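Local coordinates for protein tryptophane-5-halogenase (Microbispora sp. ATCC PTA-5024, PDB 5UAO) that catalyses, as a flavin-dependent halogenase, the 5-chlorination of a peptide tryptophan during biosynthesis of the lanthipeptide NAI-107, at residues H269-T274 with E291-G296; A520-L523 with D527-A530. All blocks are in the same frame, centred on the assembly; numbering follows the deposited sequence.

Overall arrangement
Interaction 1 ties a loop to the start of strand 293-299 in the mixed sheet that carries strands 258-264 and 274-279, with the D293 side chain about 13 Å from the bound FAD. Interaction 2 lies much later in the chain, where the end of helix 517-524 folds against the loop leading to helix 532-538. The centres of interactions 1 and 2 are 25 Å apart and the nearest atoms of interactions 1 and 2 about 12 Å apart, so the two do not touch. Their surroundings are separate and related through chain order: helix 505-514, which packs on L270 and P272, comes shortly before helix 517-524, while E72 and A73, which contact H294 and T274, just precede helix 76-85, which packs against interaction 2.

Interaction 1: residues H269-T274 with E291-G296; sequences HLKPYT and ESDHLG
The ammonium end of K271 meets the carboxylate of D293, the two side chains crossing at about a right angle. The lysine NZ lies 2.7 Å from D293 OD2, a salt bridge made on the syn lone pair of that oxygen, the side facing OD1. The grip is one-pronged, since OD1 itself is 3.7 Å from NZ. Water 1 fills in for the second prong: it donates to D293 OD1 at 2.8 Å and accepts from K271 NZ at 2.9 Å, so ammonium and carboxylate are joined both directly and through the solvent molecule. Its other two bonds go to the loop backbone, accepting from K271 N at 3.0 Å and donating to H269 O at 2.8 Å. The lysine reaches this place by curling: bends at chi3 (-71°) and chi4 (-79°) bring NZ round to the water that its own amide holds. Nearer the backbone, K271 CB sits on one face of the Y273 ring, 3.7 Å above the plane and toward the rim, and Y273 OH in turn bonds D152. Beyond K271 the loop makes an inverse gamma turn centred on P272, with a weak bond from Y273 N to K271 O. Were D293 replaced by an alanine, the K271 ammonium would probably lose its counter-charge and the water one of its two acceptors. D293 is buried, its side chain also touching H266, T286 and P288, and its backbone pairs with L264. The contact is thus a loop-to-strand salt bridge at the start of an inner strand of the mixed sheet of a flavin-dependent halogenase, joining the connection between strands 258-264 and 274-279 to the first residue of strand 293-299, which runs between strands 282-288 and 258-264.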
loop_
_atom_site.group_PDB
_atom_site.type_symbol
_atom_site.label_atom_id
_atom_site.label_comp_id
_atom_site.label_asym_id
_atom_site.label_seq_id
_atom_site.Cartn_x
_atom_site.Cartn_y
_atom_site.Cartn_z
ATOM N N HIS A 269 -10.141 -2.817 40.917
ATOM C CA HIS A 269 -10.806 -3.349 39.751
ATOM C C HIS A 269 -10.245 -2.726 38.458
ATOM O O HIS A 269 -10.391 -1.500 38.224
ATOM C CB HIS A 269 -12.337 -3.156 39.903
ATOM C CG HIS A 269 -12.845 -3.702 41.209
ATOM N ND1 HIS A 269 -13.148 -5.045 41.397
ATOM C CD2 HIS A 269 -12.966 -3.114 42.434
ATOM C CE1 HIS A 269 -13.489 -5.242 42.660
ATOM N NE2 HIS A 269 -13.384 -4.090 43.313
ATOM N N LEU A 270 -9.581 -3.540 37.619
ATOM C CA LEU A 270 -8.761 -3.013 36.515
ATOM C C LEU A 270 -9.514 -3.303 35.214
ATOM O O LEU A 270 -9.644 -4.446 34.795
ATOM C CB LEU A 270 -7.315 -3.552 36.507
ATOM C CG LEU A 270 -6.585 -3.606 37.840
ATOM C CD1 LEU A 270 -5.198 -4.200 37.686
ATOM C CD2 LEU A 270 -6.464 -2.220 38.447
ATOM N N LYS A 271 -10.114 -2.257 34.622
ATOM C CA LYS A 271 -10.773 -2.399 33.328
ATOM C C LYS A 271 -9.759 -2.764 32.219
ATOM O O LYS A 271 -8.689 -2.155 32.127
ATOM C CB LYS A 271 -11.533 -1.103 32.961
ATOM C CG LYS A 271 -12.707 -0.817 33.872
ATOM C CD LYS A 271 -13.275 0.595 33.659
ATOM C CE LYS A 271 -12.335 1.678 34.183
ATOM N NZ LYS A 271 -12.338 1.916 35.629
ATOM N N PRO A 272 -10.057 -3.795 31.421
ATOM C CA PRO A 272 -9.105 -4.260 30.391
ATOM C C PRO A 272 -9.196 -3.522 29.066
ATOM O O PRO A 272 -9.227 -4.131 27.982
ATOM C CB PRO A 272 -9.479 -5.755 30.229
ATOM C CG PRO A 272 -10.941 -5.790 30.499
ATOM C CD PRO A 272 -11.127 -4.804 31.630
ATOM N N TYR A 273 -9.175 -2.203 29.159
ATOM C CA TYR A 273 -9.331 -1.350 28.052
ATOM C C TYR A 273 -9.128 0.126 28.476
ATOM O O TYR A 273 -9.207 0.499 29.649
ATOM C CB TYR A 273 -10.725 -1.583 27.387
ATOM C CG TYR A 273 -11.870 -1.523 28.362
ATOM C CD1 TYR A 273 -12.352 -0.277 28.850
ATOM C CD2 TYR A 273 -12.496 -2.688 28.760
ATOM C CE1 TYR A 273 -13.387 -0.242 29.781
ATOM C CE2 TYR A 273 -13.533 -2.677 29.664
ATOM C CZ TYR A 273 -13.971 -1.487 30.173
ATOM O OH TYR A 273 -14.993 -1.496 31.044
ATOM N N THR A 274 -8.915 0.971 27.484
ATOM C CA THR A 274 -8.937 2.405 27.660
ATOM C C THR A 274 -10.398 2.835 27.434
ATOM O O THR A 274 -11.099 2.273 26.562
ATOM C CB THR A 274 -8.015 3.045 26.613
ATOM O OG1 THR A 274 -6.652 2.677 26.865
ATOM C CG2 THR A 274 -8.134 4.497 26.615
ATOM N N GLU A 291 -2.447 1.057 40.524
ATOM C CA GLU A 291 -2.697 1.857 41.736
ATOM C C GLU A 291 -3.981 2.718 41.623
ATOM O O GLU A 291 -4.625 2.930 42.615
ATOM C CB GLU A 291 -1.439 2.670 42.171
ATOM C CG GLU A 291 -0.954 3.775 41.248
ATOM C CD GLU A 291 -0.070 3.299 40.041
ATOM O OE1 GLU A 291 0.172 2.030 39.895
ATOM O OE2 GLU A 291 0.338 4.216 39.214
ATOM N N SER A 292 -4.360 3.151 40.426
ATOM C CA SER A 292 -5.533 3.995 40.178
ATOM C C SER A 292 -5.855 4.160 38.662
ATOM O O SER A 292 -5.071 3.761 37.822
ATOM C CB SER A 292 -5.292 5.374 40.747
ATOM O OG SER A 292 -4.254 6.014 40.014
ATOM N N ASP A 293 -7.005 4.730 38.358
ATOM C CA ASP A 293 -7.357 5.153 37.007
ATOM C C ASP A 293 -6.705 6.523 36.745
ATOM O O ASP A 293 -6.801 7.437 37.567
ATOM C CB ASP A 293 -8.838 5.212 36.810
ATOM C CG ASP A 293 -9.477 3.847 36.592
ATOM O OD1 ASP A 293 -8.808 2.896 36.166
ATOM O OD2 ASP A 293 -10.710 3.748 36.700
ATOM N N HIS A 294 -6.003 6.627 35.597
ATOM C CA HIS A 294 -5.438 7.880 35.116
ATOM C C HIS A 294 -6.399 8.481 34.061
ATOM O O HIS A 294 -6.786 7.843 33.083
ATOM C CB HIS A 294 -4.091 7.680 34.537
ATOM C CG HIS A 294 -3.052 7.329 35.536
ATOM N ND1 HIS A 294 -1.714 7.324 35.223
ATOM C CD2 HIS A 294 -3.132 7.008 36.848
ATOM C CE1 HIS A 294 -1.002 7.074 36.314
ATOM N NE2 HIS A 294 -1.848 6.774 37.279
ATOM N N LEU A 295 -6.795 9.716 34.294
ATOM C CA LEU A 295 -7.782 10.355 33.453
ATOM C C LEU A 295 -7.213 11.617 32.790
ATOM O O LEU A 295 -6.332 12.284 33.330
ATOM C CB LEU A 295 -9.014 10.707 34.302
ATOM C CG LEU A 295 -10.036 9.607 34.446
ATOM C CD1 LEU A 295 -9.574 8.478 35.314
ATOM C CD2 LEU A 295 -11.266 10.199 35.099
ATOM N N GLY A 296 -7.804 11.978 31.647
ATOM C CA GLY A 296 -7.512 13.250 31.014
ATOM C C GLY A 296 -8.641 13.758 30.141
ATOM O O GLY A 296 -9.089 13.080 29.213
HETATM O O HOH W 1 -9.928 0.340 36.177
#

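Interaction 2: residues A520-L523 with D527-A530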
loop_
_atom_site.group_PDB
_atom_site.type_symbol
_atom_site.label_atom_id
_atom_site.label_comp_id
_atom_site.label_asym_id
_atom_site.label_seq_id
_atom_site.Cartn_x
_atom_site.Cartn_y
_atom_site.Cartn_z
ATOM N N ALA A 520 6.850 -15.794 28.006
ATOM C CA ALA A 520 7.783 -16.440 27.089
ATOM C C ALA A 520 7.036 -17.088 25.959
ATOM O O ALA A 520 7.511 -17.061 24.826
ATOM C CB ALA A 520 8.653 -17.501 27.797
ATOM N N GLU A 521 5.894 -17.725 26.232
ATOM C CA GLU A 521 5.154 -18.377 25.118
ATOM C C GLU A 521 4.562 -17.331 24.150
ATOM O O GLU A 521 4.512 -17.554 22.939
ATOM C CB GLU A 521 4.085 -19.351 25.624
ATOM C CG GLU A 521 2.819 -18.695 26.136
ATOM C CD GLU A 521 1.760 -19.689 26.602
ATOM O OE1 GLU A 521 2.099 -20.891 26.723
ATOM O OE2 GLU A 521 0.607 -19.255 26.883
ATOM N N LEU A 522 4.172 -16.181 24.696
ATOM C CA LEU A 522 3.650 -15.039 23.878
ATOM C C LEU A 522 4.703 -14.589 22.864
ATOM O O LEU A 522 4.419 -14.379 21.675
ATOM C CB LEU A 522 3.272 -13.869 24.793
ATOM C CG LEU A 522 2.880 -12.571 24.073
ATOM C CD1 LEU A 522 1.640 -12.715 23.246
ATOM C CD2 LEU A 522 2.746 -11.454 25.102
ATOM N N LEU A 523 5.933 -14.496 23.321
ATOM C CA LEU A 523 7.016 -13.995 22.456
ATOM C C LEU A 523 7.762 -15.048 21.614
ATOM O O LEU A 523 8.351 -14.713 20.606
ATOM C CB LEU A 523 7.970 -13.155 23.277
ATOM C CG LEU A 523 7.252 -11.925 23.893
ATOM C CD1 LEU A 523 8.072 -11.370 25.053
ATOM C CD2 LEU A 523 7.000 -10.844 22.896
ATOM N N ASP A 527 2.787 -20.070 16.940
ATOM C CA ASP A 527 1.320 -19.769 16.887
ATOM C C ASP A 527 0.886 -18.367 17.429
ATOM O O ASP A 527 -0.312 -17.999 17.384
ATOM C CB ASP A 527 0.550 -20.808 17.738
ATOM C CG ASP A 527 -0.030 -21.966 16.916
ATOM O OD1 ASP A 527 0.468 -22.252 15.783
ATOM O OD2 ASP A 527 -0.973 -22.638 17.432
ATOM N N SER A 528 1.821 -17.633 17.993
ATOM C CA SER A 528 1.462 -16.394 18.714
ATOM C C SER A 528 1.451 -15.206 17.782
ATOM O O SER A 528 2.292 -15.075 16.896
ATOM C CB SER A 528 2.409 -16.150 19.868
ATOM O OG SER A 528 2.318 -14.831 20.369
ATOM N N TRP A 529 0.506 -14.305 17.986
ATOM C CA TRP A 529 0.485 -13.074 17.216
ATOM C C TRP A 529 1.760 -12.242 17.443
ATOM O O TRP A 529 2.095 -11.437 16.608
ATOM C CB TRP A 529 -0.761 -12.263 17.521
ATOM C CG TRP A 529 -0.742 -11.624 18.886
ATOM C CD1 TRP A 529 -1.257 -12.144 19.998
ATOM C CD2 TRP A 529 -0.171 -10.351 19.253
ATOM N NE1 TRP A 529 -1.099 -11.288 21.060
ATOM C CE2 TRP A 529 -0.394 -10.188 20.647
ATOM C CE3 TRP A 529 0.466 -9.326 18.550
ATOM C CZ2 TRP A 529 0.073 -9.067 21.377
ATOM C CZ3 TRP A 529 0.895 -8.135 19.284
ATOM C CH2 TRP A 529 0.664 -8.020 20.669
ATOM N N ALA A 530 2.483 -12.468 18.539
ATOM C CA ALA A 530 3.651 -11.643 18.904
ATOM C C ALA A 530 4.918 -12.515 18.950
ATOM O O ALA A 530 5.939 -12.112 19.550
ATOM C CB ALA A 530 3.426 -10.983 20.265
#
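L522 and S528 face each other with CA atoms 5.8 Å apart, and L523 lies similarly close to A530, as the chain leaves helix 517-524 and turns back along its last turn. S528 OG donates to L522 O over a short 2.5 Å, in the carbonyl plane and on a lone pair, with a C=O...donor angle of 131°. The hydroxyl points there because OG stands anti to the serine's own backbone N (chi1 165°). S528 OG also accepts from A530 N at 3.0 Å, with an N-H...acceptor angle of 162°: an ST turn within the loop that leads to helix 532-538. L522 CD1 lies 3.6 Å from S528 OG and meets the W529 indole obliquely, 3.8 Å from NE1. That N-H is taken by M167 O. A530 CB lies over the centre of one face of the W529 ring, 3.6 Å above its plane, and also meets L522 CD1 at 3.9 Å. L523 CD2 is 4.4 Å from A530 CB, a looser contact, while the L523 side chain packs on H83 and H84 of helix 76-85; H84 NE2 also bonds A530 O.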